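Local coordinates for LIP (Serratia marcescens, PDB 4A1R), which is a membrane-bound component of the type VI secretion system, a lipoprotein of the TssJ family by sequence, probably helping to assemble the secretion apparatus at the membrane, at residues 85-95 and 106-114. Numbering follows the deposited sequence.
Sequences SALDARYIGVI and WRISLPLPE
Tyr91 lays its ring obliquely across Pro111, CE1 coming 3.8 Å from CB of the proline, in an antiparallel beta hairpin at one margin of the beta-sandwich. The strand axes of 91-95 and 107-111 run at 162°, and the register pairs Tyr91 with Pro111, Gly93 with Ser109 and Ile95 with Arg107 at non-hydrogen-bonded sites. Between them, Ile92-Leu110 and Val94-Ile108 each close a reciprocal pair of backbone bonds; the shortest of the four, Val94 N to Ile108 O, is 2.7 Å.

With CG anti to its carbonyl carbon (chi1 -67°), the Tyr91 ring also brings CD1 to 3.3 Å from OG of Ser109, a hydroxyl held by a hydrogen bond to Asp41. On the same face, the Arg107 guanidinium receives CH2 of Trp106 over its centre, 3.4 Å above its plane, while NH1 of Arg107 hydrogen-bonds to the backbone oxygens of Phe44 and Ala47.

Ile92, Val94, Ile108 and Leu110 point to the other face, inward against strands 9-16 and 130-138 of the second sheet. Here Val94 and Ile108 lie side by side, CB to CG1 3.8 Å, and CD1 of Leu112 meets CD1 of Ile92 and CB of Ala89, each at 3.9 Å. The same CD1 rests against the Arg90-Tyr91 peptide, and the Leu112 side chain also touches Leu131 of the second sheet.

Arg90 and Tyr91 both bond backbone to Leu38, a classic beta bulge at the start of the strand. The bent Arg90 side chain turns NH1 back to Leu87 O on a lone pair, 2.7 Å, and to Ala89 O from above its carbonyl plane. Arg90 O accepts Leu112 N and a water that also donates to Leu112 O at 2.6 Å.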
# COMPACT_ATOMS: atom_id res chain seq x y z
N SER A 85 8.59 -3.98 9.30
CA SER A 85 8.13 -5.18 8.63
C SER A 85 8.08 -6.28 9.68
O SER A 85 8.15 -6.01 10.86
CB SER A 85 9.04 -5.51 7.44
OG SER A 85 8.52 -6.62 6.72
N ALA A 86 7.90 -7.51 9.26
CA ALA A 86 7.92 -8.62 10.21
C ALA A 86 8.53 -9.78 9.48
O ALA A 86 8.62 -9.76 8.24
CB ALA A 86 6.52 -8.94 10.70
N LEU A 87 8.96 -10.79 10.23
CA LEU A 87 9.71 -11.89 9.63
C LEU A 87 8.90 -12.53 8.52
O LEU A 87 9.41 -12.75 7.42
CB LEU A 87 10.11 -12.92 10.68
CG LEU A 87 11.39 -13.73 10.40
CD1 LEU A 87 11.30 -14.63 9.17
CD2 LEU A 87 12.62 -12.84 10.31
N ASP A 88 7.64 -12.82 8.82
CA ASP A 88 6.76 -13.52 7.89
C ASP A 88 5.92 -12.61 7.01
O ASP A 88 4.96 -13.05 6.38
CB ASP A 88 5.87 -14.54 8.61
CG ASP A 88 5.40 -14.06 9.95
OD1 ASP A 88 5.48 -12.84 10.24
OD2 ASP A 88 4.97 -14.93 10.74
N ALA A 89 6.30 -11.34 6.92
CA ALA A 89 5.64 -10.44 6.00
C ALA A 89 6.08 -10.75 4.58
O ALA A 89 7.26 -10.80 4.31
CB ALA A 89 5.96 -9.02 6.37
N ARG A 90 5.13 -10.96 3.67
CA ARG A 90 5.46 -11.24 2.26
C ARG A 90 4.91 -10.20 1.26
O ARG A 90 5.36 -10.11 0.10
CB ARG A 90 5.00 -12.65 1.87
CG ARG A 90 5.71 -13.76 2.64
CD ARG A 90 7.22 -13.73 2.42
NE ARG A 90 7.91 -14.80 3.14
CZ ARG A 90 8.36 -14.72 4.40
NH1 ARG A 90 8.20 -13.62 5.12
NH2 ARG A 90 8.97 -15.76 4.95
N TYR A 91 3.92 -9.43 1.68
CA TYR A 91 3.32 -8.42 0.79
C TYR A 91 2.92 -7.16 1.56
O TYR A 91 2.57 -7.26 2.72
CB TYR A 91 2.06 -9.00 0.12
CG TYR A 91 2.30 -10.15 -0.86
CD1 TYR A 91 2.64 -9.90 -2.19
CD2 TYR A 91 2.18 -11.48 -0.45
CE1 TYR A 91 2.87 -10.94 -3.08
CE2 TYR A 91 2.39 -12.53 -1.33
CZ TYR A 91 2.74 -12.25 -2.64
OH TYR A 91 2.96 -13.27 -3.53
N ILE A 92 3.01 -6.01 0.91
CA ILE A 92 2.34 -4.76 1.36
C ILE A 92 1.10 -4.53 0.46
O ILE A 92 1.22 -4.36 -0.76
CB ILE A 92 3.28 -3.52 1.27
CG1 ILE A 92 4.56 -3.73 2.09
CG2 ILE A 92 2.59 -2.22 1.68
CD1 ILE A 92 4.36 -4.13 3.53
N GLY A 93 -0.10 -4.55 1.06
CA GLY A 93 -1.34 -4.24 0.32
C GLY A 93 -1.66 -2.76 0.45
O GLY A 93 -1.48 -2.17 1.52
N VAL A 94 -2.12 -2.12 -0.62
CA VAL A 94 -2.45 -0.70 -0.54
C VAL A 94 -3.87 -0.59 -1.10
O VAL A 94 -4.18 -1.20 -2.14
CB VAL A 94 -1.48 0.21 -1.33
CG1 VAL A 94 -1.78 1.69 -1.07
CG2 VAL A 94 -0.02 -0.09 -0.99
N ILE A 95 -4.73 0.14 -0.37
CA ILE A 95 -6.14 0.37 -0.74
C ILE A 95 -6.33 1.89 -0.84
O ILE A 95 -5.86 2.64 0.02
CB ILE A 95 -7.12 -0.19 0.35
CG1 ILE A 95 -6.97 -1.70 0.51
CG2 ILE A 95 -8.59 0.16 0.03
CD1 ILE A 95 -7.72 -2.30 1.68
N TRP A 106 -8.24 0.34 -7.22
CA TRP A 106 -8.35 0.81 -5.83
C TRP A 106 -7.55 -0.02 -4.87
O TRP A 106 -7.46 0.30 -3.68
CB TRP A 106 -9.82 0.88 -5.39
CG TRP A 106 -10.63 -0.39 -5.56
CD1 TRP A 106 -11.52 -0.67 -6.61
CD2 TRP A 106 -10.74 -1.55 -4.66
NE1 TRP A 106 -12.12 -1.87 -6.43
CE2 TRP A 106 -11.69 -2.46 -5.29
CE3 TRP A 106 -10.16 -1.91 -3.43
CZ2 TRP A 106 -12.04 -3.68 -4.71
CZ3 TRP A 106 -10.51 -3.15 -2.87
CH2 TRP A 106 -11.42 -4.02 -3.50
N ARG A 107 -7.02 -1.14 -5.35
CA ARG A 107 -6.12 -2.01 -4.52
C ARG A 107 -4.89 -2.47 -5.31
O ARG A 107 -5.00 -2.83 -6.51
CB ARG A 107 -6.92 -3.20 -4.01
CG ARG A 107 -6.25 -4.56 -3.97
CD ARG A 107 -7.26 -5.67 -3.66
NE ARG A 107 -8.24 -5.89 -4.74
CZ ARG A 107 -9.37 -6.58 -4.61
NH1 ARG A 107 -9.69 -7.17 -3.45
NH2 ARG A 107 -10.19 -6.69 -5.65
N ILE A 108 -3.72 -2.43 -4.66
CA ILE A 108 -2.52 -3.07 -5.22
C ILE A 108 -1.81 -3.87 -4.13
O ILE A 108 -1.91 -3.56 -2.94
CB ILE A 108 -1.53 -2.07 -5.90
CG1 ILE A 108 -0.89 -1.11 -4.87
CG2 ILE A 108 -2.12 -1.38 -7.13
CD1 ILE A 108 0.10 -0.11 -5.44
N SER A 109 -1.12 -4.92 -4.55
CA SER A 109 -0.28 -5.75 -3.68
C SER A 109 1.16 -5.65 -4.16
O SER A 109 1.45 -5.85 -5.34
CB SER A 109 -0.72 -7.20 -3.77
OG SER A 109 -0.00 -7.97 -2.82
N LEU A 110 2.07 -5.32 -3.25
CA LEU A 110 3.48 -5.26 -3.58
C LEU A 110 4.24 -6.38 -2.85
O LEU A 110 4.25 -6.41 -1.61
CB LEU A 110 4.05 -3.91 -3.16
CG LEU A 110 3.36 -2.66 -3.70
CD1 LEU A 110 3.86 -1.47 -2.89
CD2 LEU A 110 3.58 -2.44 -5.21
N PRO A 111 4.87 -7.30 -3.62
CA PRO A 111 5.64 -8.37 -3.00
C PRO A 111 6.89 -7.81 -2.34
O PRO A 111 7.61 -7.01 -2.93
CB PRO A 111 6.04 -9.27 -4.19
CG PRO A 111 5.15 -8.85 -5.32
CD PRO A 111 4.91 -7.39 -5.09
N LEU A 112 7.10 -8.24 -1.09
CA LEU A 112 8.34 -7.98 -0.39
C LEU A 112 9.40 -8.98 -0.84
O LEU A 112 9.08 -10.08 -1.27
CB LEU A 112 8.11 -8.12 1.10
CG LEU A 112 7.38 -6.90 1.67
CD1 LEU A 112 6.59 -7.24 2.93
CD2 LEU A 112 8.34 -5.78 1.97
N PRO A 113 10.68 -8.60 -0.73
CA PRO A 113 11.69 -9.55 -1.19
C PRO A 113 11.70 -10.80 -0.33
O PRO A 113 11.35 -10.74 0.86
CB PRO A 113 13.01 -8.78 -1.02
CG PRO A 113 12.69 -7.67 -0.06
CD PRO A 113 11.26 -7.31 -0.34
N GLU A 114 12.06 -11.93 -0.94
CA GLU A 114 12.30 -13.17 -0.21
C GLU A 114 13.79 -13.36 0.10
O GLU A 114 14.63 -12.65 -0.48
CB GLU A 114 11.73 -14.36 -1.00
CG GLU A 114 10.36 -14.81 -0.50
CD GLU A 114 9.50 -15.48 -1.56
OE1 GLU A 114 9.75 -15.27 -2.78
OE2 GLU A 114 8.57 -16.21 -1.18
O HOH W 1 7.06 -11.59 -1.86